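Local coordinates for germination protein YpeB (Bacillus megaterium QM B1551, PDB 5BOI), which takes part in the germination of Bacillus spores, this fragment being its C-terminal, PepSY-containing part, which is probably inhibitory, at residues L200-R214 with I217-L230. Sequence-based numbering, arbitrary orientation.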
ATOM      1  N   LEU A 200      -8.187   9.850 -15.499  1.00 26.62           N
ATOM      2  CA  LEU A 200      -9.387   9.272 -14.885  1.00 26.80           C
ATOM      3  C   LEU A 200      -9.906   8.114 -15.730  1.00 28.25           C
ATOM      4  O   LEU A 200     -10.071   8.262 -16.943  1.00 30.96           O
ATOM      5  CB  LEU A 200     -10.488  10.330 -14.723  1.00 28.28           C
ATOM      6  CG  LEU A 200     -11.772   9.900 -14.003  1.00 28.37           C
ATOM      7  CD1 LEU A 200     -11.533   9.600 -12.518  1.00 28.01           C
ATOM      8  CD2 LEU A 200     -12.877  10.966 -14.159  1.00 32.13           C
ATOM      9  N   CYS A 201     -10.180   6.979 -15.084  1.00 23.11           N
ATOM     10  CA  CYS A 201     -10.645   5.762 -15.763  1.00 26.04           C
ATOM     11  C   CYS A 201     -11.822   5.097 -15.073  1.00 25.87           C
ATOM     12  O   CYS A 201     -11.988   5.215 -13.864  1.00 28.99           O
ATOM     13  CB  CYS A 201      -9.530   4.708 -15.843  1.00 28.65           C
ATOM     14  SG  CYS A 201      -8.025   5.196 -16.682  1.00 32.75           S
ATOM     15  N   TYR A 202     -12.617   4.344 -15.824  1.00 23.35           N
ATOM     16  CA  TYR A 202     -13.500   3.361 -15.187  1.00 22.99           C
ATOM     17  C   TYR A 202     -12.678   2.096 -15.009  1.00 28.13           C
ATOM     18  O   TYR A 202     -12.073   1.620 -15.976  1.00 26.75           O
ATOM     19  CB  TYR A 202     -14.713   3.054 -16.052  1.00 25.24           C
ATOM     20  CG  TYR A 202     -15.666   4.219 -16.161  1.00 27.09           C
ATOM     21  CD1 TYR A 202     -16.586   4.451 -15.165  1.00 24.69           C
ATOM     22  CD2 TYR A 202     -15.631   5.078 -17.261  1.00 29.79           C
ATOM     23  CE1 TYR A 202     -17.463   5.536 -15.236  1.00 25.34           C
ATOM     24  CE2 TYR A 202     -16.515   6.156 -17.372  1.00 26.27           C
ATOM     25  CZ  TYR A 202     -17.431   6.384 -16.338  1.00 29.97           C
ATOM     26  OH  TYR A 202     -18.318   7.453 -16.400  1.00 30.90           O
ATOM     27  N   GLU A 203     -12.655   1.570 -13.791  1.00 21.67           N
ATOM     28  CA  GLU A 203     -11.934   0.344 -13.484  1.00 21.70           C
ATOM     29  C   GLU A 203     -12.928  -0.806 -13.418  1.00 26.33           C
ATOM     30  O   GLU A 203     -13.934  -0.713 -12.723  1.00 27.47           O
ATOM     31  CB  GLU A 203     -11.191   0.479 -12.151  1.00 26.74           C
ATOM     32  CG  GLU A 203     -10.567  -0.816 -11.667  1.00 43.67           C
ATOM     33  CD  GLU A 203     -10.527  -0.889 -10.158  1.00 49.08           C
ATOM     34  OE1 GLU A 203     -10.148   0.125  -9.531  1.00 35.25           O
ATOM     35  OE2 GLU A 203     -10.876  -1.954  -9.602  1.00 62.29           O
ATOM     36  N   PHE A 204     -12.655  -1.884 -14.140  1.00 23.17           N
ATOM     37  CA  PHE A 204     -13.503  -3.063 -14.122  1.00 18.92           C
ATOM     38  C   PHE A 204     -12.733  -4.254 -13.566  1.00 29.63           C
ATOM     39  O   PHE A 204     -11.603  -4.529 -13.991  1.00 27.86           O
ATOM     40  CB  PHE A 204     -14.009  -3.387 -15.539  1.00 29.04           C
ATOM     41  CG  PHE A 204     -14.913  -2.321 -16.136  1.00 31.05           C
ATOM     42  CD1 PHE A 204     -16.280  -2.341 -15.881  1.00 29.41           C
ATOM     43  CD2 PHE A 204     -14.392  -1.307 -16.938  1.00 26.71           C
ATOM     44  CE1 PHE A 204     -17.133  -1.365 -16.420  1.00 26.91           C
ATOM     45  CE2 PHE A 204     -15.209  -0.345 -17.490  1.00 27.49           C
ATOM     46  CZ  PHE A 204     -16.598  -0.363 -17.229  1.00 26.80           C
ATOM     47  N   LEU A 205     -13.354  -4.966 -12.634  1.00 24.14           N
ATOM     48  CA  LEU A 205     -12.812  -6.216 -12.121  1.00 30.19           C
ATOM     49  C   LEU A 205     -13.682  -7.336 -12.671  1.00 35.84           C
ATOM     50  O   LEU A 205     -14.908  -7.316 -12.507  1.00 35.06           O
ATOM     51  CB  LEU A 205     -12.814  -6.195 -10.594  1.00 30.98           C
ATOM     52  CG  LEU A 205     -12.156  -7.267  -9.728  1.00 43.31           C
ATOM     53  CD1 LEU A 205     -10.764  -7.567 -10.201  1.00 44.62           C
ATOM     54  CD2 LEU A 205     -12.122  -6.749  -8.297  1.00 47.76           C
ATOM     55  N   GLY A 206     -13.071  -8.304 -13.345  1.00 33.20           N
ATOM     56  CA  GLY A 206     -13.845  -9.364 -13.962  1.00 33.21           C
ATOM     57  C   GLY A 206     -13.013 -10.596 -14.256  1.00 43.96           C
ATOM     58  O   GLY A 206     -11.834 -10.668 -13.901  1.00 38.81           O
ATOM     59  N   THR A 207     -13.631 -11.582 -14.891  1.00 39.52           N
ATOM     60  CA  THR A 207     -12.912 -12.803 -15.227  1.00 38.52           C
ATOM     61  C   THR A 207     -12.915 -13.013 -16.724  1.00 52.14           C
ATOM     62  O   THR A 207     -13.937 -12.830 -17.388  1.00 48.45           O
ATOM     63  CB  THR A 207     -13.517 -14.029 -14.535  1.00 48.38           C
ATOM     64  OG1 THR A 207     -14.834 -14.259 -15.045  1.00 53.52           O
ATOM     65  CG2 THR A 207     -13.589 -13.811 -13.030  1.00 47.94           C
ATOM     66  N   ILE A 208     -11.753 -13.366 -17.255  1.00 54.40           N
ATOM     67  CA  ILE A 208     -11.642 -13.784 -18.640  1.00 48.38           C
ATOM     68  C   ILE A 208     -11.208 -15.241 -18.622  1.00 59.66           C
ATOM     69  O   ILE A 208     -10.057 -15.534 -18.310  1.00 52.12           O
ATOM     70  CB  ILE A 208     -10.620 -12.947 -19.435  1.00 52.80           C
ATOM     71  CG1 ILE A 208     -10.803 -11.452 -19.184  1.00 56.15           C
ATOM     72  CG2 ILE A 208     -10.744 -13.243 -20.914  1.00 59.69           C
ATOM     73  CD1 ILE A 208      -9.718 -10.601 -19.813  1.00 52.20           C
ATOM     74  N   LYS A 209     -12.138 -16.144 -18.920  1.00 64.95           N
ATOM     75  CA  LYS A 209     -11.870 -17.579 -18.911  1.00 70.98           C
ATOM     76  C   LYS A 209     -11.167 -18.029 -17.628  1.00 82.51           C
ATOM     77  O   LYS A 209     -10.034 -18.508 -17.673  1.00 85.83           O
ATOM     78  CB  LYS A 209     -11.051 -17.966 -20.133  1.00 68.62           C
ATOM     79  N   ASN A 210     -11.844 -17.825 -16.496  1.00 86.93           N
ATOM     80  CA  ASN A 210     -11.420 -18.281 -15.161  1.00 89.85           C
ATOM     81  C   ASN A 210     -10.284 -17.480 -14.515  1.00 81.58           C
ATOM     82  O   ASN A 210     -10.111 -17.533 -13.298  1.00 90.60           O
ATOM     83  CB  ASN A 210     -11.037 -19.763 -15.206  1.00 98.62           C
ATOM     84  CG  ASN A 210     -12.248 -20.672 -15.188  1.00103.10           C
ATOM     85  OD1 ASN A 210     -13.357 -20.248 -15.517  1.00106.42           O
ATOM     86  ND2 ASN A 210     -12.044 -21.930 -14.806  1.00101.59           N
ATOM     87  N   ASP A 211      -9.525 -16.729 -15.311  1.00 59.51           N
ATOM     88  CA  ASP A 211      -8.493 -15.853 -14.765  1.00 45.61           C
ATOM     89  C   ASP A 211      -9.136 -14.519 -14.397  1.00 41.49           C
ATOM     90  O   ASP A 211     -10.000 -14.037 -15.121  1.00 41.18           O
ATOM     91  CB  ASP A 211      -7.369 -15.617 -15.771  1.00 48.49           C
ATOM     92  CG  ASP A 211      -6.289 -16.680 -15.720  1.00 62.42           C
ATOM     93  OD1 ASP A 211      -6.172 -17.398 -14.697  1.00 60.03           O
ATOM     94  OD2 ASP A 211      -5.553 -16.793 -16.724  1.00 61.60           O
ATOM     95  N   THR A 212      -8.702 -13.925 -13.291  1.00 37.56           N
ATOM     96  CA  THR A 212      -9.211 -12.621 -12.887  1.00 42.69           C
ATOM     97  C   THR A 212      -8.352 -11.464 -13.401  1.00 31.09           C
ATOM     98  O   THR A 212      -7.126 -11.470 -13.268  1.00 32.19           O
ATOM     99  CB  THR A 212      -9.320 -12.545 -11.361  1.00 48.87           C
ATOM    100  OG1 THR A 212     -10.188 -13.590 -10.911  1.00 48.32           O
ATOM    101  CG2 THR A 212      -9.874 -11.199 -10.928  1.00 39.30           C
ATOM    102  N   TYR A 213      -9.019 -10.465 -13.976  1.00 34.59           N
ATOM    103  CA  TYR A 213      -8.363  -9.297 -14.559  1.00 31.97           C
ATOM    104  C   TYR A 213      -8.905  -7.987 -14.020  1.00 29.92           C
ATOM    105  O   TYR A 213     -10.093  -7.884 -13.742  1.00 30.97           O
ATOM    106  CB  TYR A 213      -8.541  -9.281 -16.071  1.00 30.00           C
ATOM    107  CG  TYR A 213      -7.689 -10.320 -16.756  1.00 32.83           C
ATOM    108  CD1 TYR A 213      -8.146 -11.620 -16.898  1.00 43.31           C
ATOM    109  CD2 TYR A 213      -6.416 -10.010 -17.214  1.00 34.95           C
ATOM    110  CE1 TYR A 213      -7.382 -12.578 -17.513  1.00 46.20           C
ATOM    111  CE2 TYR A 213      -5.631 -10.975 -17.820  1.00 46.28           C
ATOM    112  CZ  TYR A 213      -6.122 -12.258 -17.964  1.00 52.21           C
ATOM    113  OH  TYR A 213      -5.351 -13.226 -18.573  1.00 54.47           O
ATOM    114  N   ARG A 214      -8.024  -7.000 -13.881  1.00 25.95           N
ATOM    115  CA  ARG A 214      -8.468  -5.624 -13.711  1.00 26.33           C
ATOM    116  C   ARG A 214      -8.201  -4.894 -15.021  1.00 27.38           C
ATOM    117  O   ARG A 214      -7.080  -4.946 -15.568  1.00 29.14           O
ATOM    118  CB  ARG A 214      -7.742  -4.932 -12.558  1.00 29.89           C
ATOM    119  CG  ARG A 214      -8.326  -3.555 -12.183  1.00 29.17           C
ATOM    120  CD  ARG A 214      -7.512  -2.964 -11.020  1.00 35.06           C
ATOM    121  NE  ARG A 214      -7.879  -3.578  -9.749  1.00 38.48           N
ATOM    122  CZ  ARG A 214      -7.033  -4.149  -8.895  1.00 33.40           C
ATOM    123  NH1 ARG A 214      -5.723  -4.211  -9.153  1.00 31.82           N
ATOM    124  NH2 ARG A 214      -7.511  -4.647  -7.765  1.00 34.96           N
ATOM    125  N   ILE A 217     -10.475   1.553 -18.323  1.00 21.54           N
ATOM    126  CA  ILE A 217     -10.960   2.197 -19.558  1.00 22.13           C
ATOM    127  C   ILE A 217     -10.968   3.721 -19.361  1.00 23.34           C
ATOM    128  O   ILE A 217     -11.573   4.226 -18.412  1.00 24.64           O
ATOM    129  CB  ILE A 217     -12.381   1.716 -19.930  1.00 25.88           C
ATOM    130  CG1 ILE A 217     -12.412   0.215 -20.226  1.00 23.17           C
ATOM    131  CG2 ILE A 217     -12.974   2.505 -21.123  1.00 27.52           C
ATOM    132  CD1 ILE A 217     -11.472  -0.235 -21.313  1.00 27.86           C
ATOM    133  N   ASN A 218     -10.267   4.446 -20.233  1.00 21.74           N
ATOM    134  CA  ASN A 218     -10.182   5.904 -20.133  1.00 25.70           C
ATOM    135  C   ASN A 218     -11.590   6.533 -20.088  1.00 26.44           C
ATOM    136  O   ASN A 218     -12.432   6.221 -20.929  1.00 26.11           O
ATOM    137  CB  ASN A 218      -9.377   6.473 -21.324  1.00 24.76           C
ATOM    138  CG  ASN A 218      -9.092   7.969 -21.172  1.00 32.51           C
ATOM    139  OD1 ASN A 218     -10.004   8.799 -21.204  1.00 29.71           O
ATOM    140  ND2 ASN A 218      -7.822   8.311 -20.999  1.00 29.88           N
ATOM    141  N   ALA A 219     -11.857   7.391 -19.099  1.00 22.72           N
ATOM    142  CA  ALA A 219     -13.222   7.928 -18.879  1.00 20.33           C
ATOM    143  C   ALA A 219     -13.584   9.058 -19.843  1.00 25.75           C
ATOM    144  O   ALA A 219     -14.714   9.559 -19.798  1.00 29.97           O
ATOM    145  CB  ALA A 219     -13.378   8.417 -17.446  1.00 22.65           C
ATOM    146  N   ASP A 220     -12.627   9.473 -20.679  1.00 24.73           N
ATOM    147  CA  ASP A 220     -12.891  10.498 -21.713  1.00 26.36           C
ATOM    148  C   ASP A 220     -12.977   9.892 -23.102  1.00 27.15           C
ATOM    149  O   ASP A 220     -13.821  10.289 -23.898  1.00 28.06           O
ATOM    150  CB  ASP A 220     -11.808  11.588 -21.689  1.00 29.59           C
ATOM    151  CG  ASP A 220     -11.889  12.473 -20.434  1.00 42.66           C
ATOM    152  OD1 ASP A 220     -12.892  12.376 -19.693  1.00 36.45           O
ATOM    153  OD2 ASP A 220     -10.949  13.262 -20.190  1.00 51.60           O
ATOM    154  N   THR A 221     -12.085   8.941 -23.408  1.00 25.69           N
ATOM    155  CA  THR A 221     -12.013   8.375 -24.758  1.00 27.49           C
ATOM    156  C   THR A 221     -12.651   6.993 -24.906  1.00 26.64           C
ATOM    157  O   THR A 221     -12.930   6.539 -26.020  1.00 27.05           O
ATOM    158  CB  THR A 221     -10.532   8.220 -25.233  1.00 31.96           C
ATOM    159  OG1 THR A 221      -9.840   7.315 -24.356  1.00 29.10           O
ATOM    160  CG2 THR A 221      -9.801   9.548 -25.267  1.00 31.28           C
ATOM    161  N   GLY A 222     -12.763   6.270 -23.795  1.00 26.21           N
ATOM    162  CA  GLY A 222     -13.145   4.873 -23.872  1.00 27.83           C
ATOM    163  C   GLY A 222     -12.046   3.898 -24.300  1.00 30.47           C
ATOM    164  O   GLY A 222     -12.331   2.719 -24.489  1.00 29.64           O
ATOM    165  N   PHE A 223     -10.800   4.355 -24.429  1.00 24.59           N
ATOM    166  CA  PHE A 223      -9.711   3.480 -24.846  1.00 26.87           C
ATOM    167  C   PHE A 223      -9.122   2.766 -23.617  1.00 21.13           C
ATOM    168  O   PHE A 223      -9.146   3.301 -22.513  1.00 24.61           O
ATOM    169  CB  PHE A 223      -8.587   4.244 -25.559  1.00 25.46           C
ATOM    170  CG  PHE A 223      -9.048   5.027 -26.781  1.00 27.73           C
ATOM    171  CD1 PHE A 223     -10.103   4.569 -27.557  1.00 25.33           C
ATOM    172  CD2 PHE A 223      -8.402   6.204 -27.154  1.00 28.36           C
ATOM    173  CE1 PHE A 223     -10.526   5.297 -28.694  1.00 31.11           C
ATOM    174  CE2 PHE A 223      -8.828   6.943 -28.300  1.00 26.16           C
ATOM    175  CZ  PHE A 223      -9.885   6.471 -29.054  1.00 28.78           C
ATOM    176  N   GLU A 224      -8.520   1.601 -23.827  1.00 24.14           N
ATOM    177  CA  GLU A 224      -7.826   0.968 -22.705  1.00 25.34           C
ATOM    178  C   GLU A 224      -6.632   1.783 -22.207  1.00 26.87           C
ATOM    179  O   GLU A 224      -5.905   2.376 -22.991  1.00 27.48           O
ATOM    180  CB  GLU A 224      -7.354  -0.424 -23.090  1.00 28.94           C
ATOM    181  CG  GLU A 224      -8.477  -1.373 -23.330  1.00 35.24           C
ATOM    182  CD  GLU A 224      -8.012  -2.592 -24.076  1.00 50.65           C
ATOM    183  OE1 GLU A 224      -7.700  -2.462 -25.280  1.00 55.78           O
ATOM    184  OE2 GLU A 224      -7.949  -3.665 -23.458  1.00 50.80           O
ATOM    185  N   GLU A 225      -6.399   1.771 -20.902  1.00 23.66           N
ATOM    186  CA  GLU A 225      -5.194   2.391 -20.343  1.00 23.90           C
ATOM    187  C   GLU A 225      -4.299   1.398 -19.620  1.00 25.77           C
ATOM    188  O   GLU A 225      -3.105   1.633 -19.439  1.00 25.79           O
ATOM    189  CB  GLU A 225      -5.600   3.500 -19.382  1.00 25.76           C
ATOM    190  CG  GLU A 225      -6.257   4.697 -20.104  1.00 26.75           C
ATOM    191  CD  GLU A 225      -5.291   5.622 -20.828  1.00 35.21           C
ATOM    192  OE1 GLU A 225      -4.054   5.367 -20.862  1.00 37.19           O
ATOM    193  OE2 GLU A 225      -5.790   6.647 -21.353  1.00 37.61           O
ATOM    194  N   LYS A 226      -4.896   0.307 -19.165  1.00 25.61           N
ATOM    195  CA  LYS A 226      -4.141  -0.723 -18.434  1.00 25.23           C
ATOM    196  C   LYS A 226      -4.979  -1.971 -18.338  1.00 23.02           C
ATOM    197  O   LYS A 226      -6.208  -1.912 -18.090  1.00 24.33           O
ATOM    198  CB  LYS A 226      -3.754  -0.253 -17.019  1.00 22.57           C
ATOM    199  CG  LYS A 226      -3.070  -1.355 -16.138  1.00 26.77           C
ATOM    200  CD  LYS A 226      -2.639  -0.806 -14.785  1.00 28.55           C
ATOM    201  CE  LYS A 226      -1.802  -1.842 -13.999  1.00 31.13           C
ATOM    202  NZ  LYS A 226      -1.276  -1.197 -12.766  1.00 38.36           N
ATOM    203  N   VAL A 227      -4.313  -3.096 -18.562  1.00 23.91           N
ATOM    204  CA  VAL A 227      -4.903  -4.407 -18.361  1.00 25.34           C
ATOM    205  C   VAL A 227      -3.977  -5.262 -17.502  1.00 25.70           C
ATOM    206  O   VAL A 227      -2.783  -5.456 -17.808  1.00 24.69           O
ATOM    207  CB  VAL A 227      -5.178  -5.123 -19.697  1.00 28.21           C
ATOM    208  CG1 VAL A 227      -5.677  -6.560 -19.414  1.00 29.53           C
ATOM    209  CG2 VAL A 227      -6.182  -4.314 -20.529  1.00 31.61           C
ATOM    210  N   GLU A 228      -4.525  -5.829 -16.439  1.00 23.69           N
ATOM    211  CA  GLU A 228      -3.683  -6.506 -15.470  1.00 23.14           C
ATOM    212  C   GLU A 228      -4.285  -7.833 -14.980  1.00 27.57           C
ATOM    213  O   GLU A 228      -5.409  -7.873 -14.454  1.00 27.19           O
ATOM    214  CB  GLU A 228      -3.464  -5.550 -14.302  1.00 34.63           C
ATOM    215  CG  GLU A 228      -2.733  -6.137 -13.177  1.00 46.61           C
ATOM    216  CD  GLU A 228      -3.022  -5.426 -11.881  1.00 35.34           C
ATOM    217  OE1 GLU A 228      -3.827  -4.451 -11.836  1.00 37.80           O
ATOM    218  OE2 GLU A 228      -2.434  -5.893 -10.902  1.00 38.22           O
ATOM    219  N   LYS A 229      -3.571  -8.932 -15.163  1.00 28.32           N
ATOM    220  CA  LYS A 229      -4.000 -10.180 -14.528  1.00 30.51           C
ATOM    221  C   LYS A 229      -3.776 -10.167 -13.011  1.00 33.80           C
ATOM    222  O   LYS A 229      -2.701  -9.777 -12.523  1.00 31.19           O
ATOM    223  CB  LYS A 229      -3.267 -11.392 -15.124  1.00 35.07           C
ATOM    224  CG  LYS A 229      -3.699 -12.708 -14.504  1.00 34.34           C
ATOM    225  CD  LYS A 229      -3.302 -13.913 -15.365  1.00 44.94           C
ATOM    226  CE  LYS A 229      -1.800 -13.943 -15.609  1.00 56.59           C
ATOM    227  NZ  LYS A 229      -1.289 -15.332 -15.770  1.00 68.70           N
ATOM    228  N   LEU A 230      -4.782 -10.606 -12.257  1.00 30.85           N
ATOM    229  CA  LEU A 230      -4.610 -10.749 -10.820  1.00 25.72           C
ATOM    230  C   LEU A 230      -4.411 -12.229 -10.448  1.00 38.07           C
ATOM    231  O   LEU A 230      -4.826 -13.121 -11.173  1.00 47.03           O
ATOM    232  CB  LEU A 230      -5.815 -10.172 -10.072  1.00 33.92           C
ATOM    233  CG  LEU A 230      -6.310  -8.789 -10.511  1.00 36.19           C
ATOM    234  CD1 LEU A 230      -7.405  -8.300  -9.562  1.00 39.76           C
ATOM    235  CD2 LEU A 230      -5.179  -7.777 -10.564  1.00 34.52           C
TER
HETATM  236  O   HOH W   1      -9.825  10.583 -18.734  1.00 38.01           O
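Arg214 and Glu228 run side by side from neighbouring antiparallel strands, and their ends meet in a salt bridge, Arg214 NH1 to Glu228 OE1 at 3.3 Å. Both CG atoms lie anti to the backbone N (chi1 -171° and 174°), which sends the chains out together on one face. The carboxylate oxygen is met on its syn side by a bent N-H tilted out of the carboxylate plane, and the two flat groups are turned 55° apart. At their roots, Arg214 N gives to Glu228 O and Glu228 N to Arg214 O. Leu230 CD1 lies over one face of the guanidinium and presses on Leu205 CD1 at a tight 3.5 Å, bridging the first and third strands across strand 211-218. The Tyr213 ring leans across Lys229, Tyr213 CE2 coming 3.6 Å from Lys229 CB.

The backbone pairs belong to two successive hairpins of 198-208, 211-218 and 224-230, the last three strands of an antiparallel meander that begins with strand 182-192 in the C-terminal PepSY region; a type I' turn from Ile208 to Asp211 closes the first. Tyr202 and Ile217 exchange backbone bonds, and Ala219 N reaches Leu200 O at 2.9 Å. Ala219 CB sits 3.9 Å from Tyr202 CE2, and the Tyr202 hydroxyl bonds to the carbonyl of Ile168.

Asn218 OD1 accepts from Asp220 N, an Asx turn, and from Thr221 N above the carbonyl plane, completing an Asx motif. Asn218 ND2 donates to Glu225 OE2 at 2.7 Å, tying the loop's ends together. A weak bond from Arg214 NE to Glu203 OE2 extends the ionic network, and Arg214 NH2 donates to the carbonyl of Ala107.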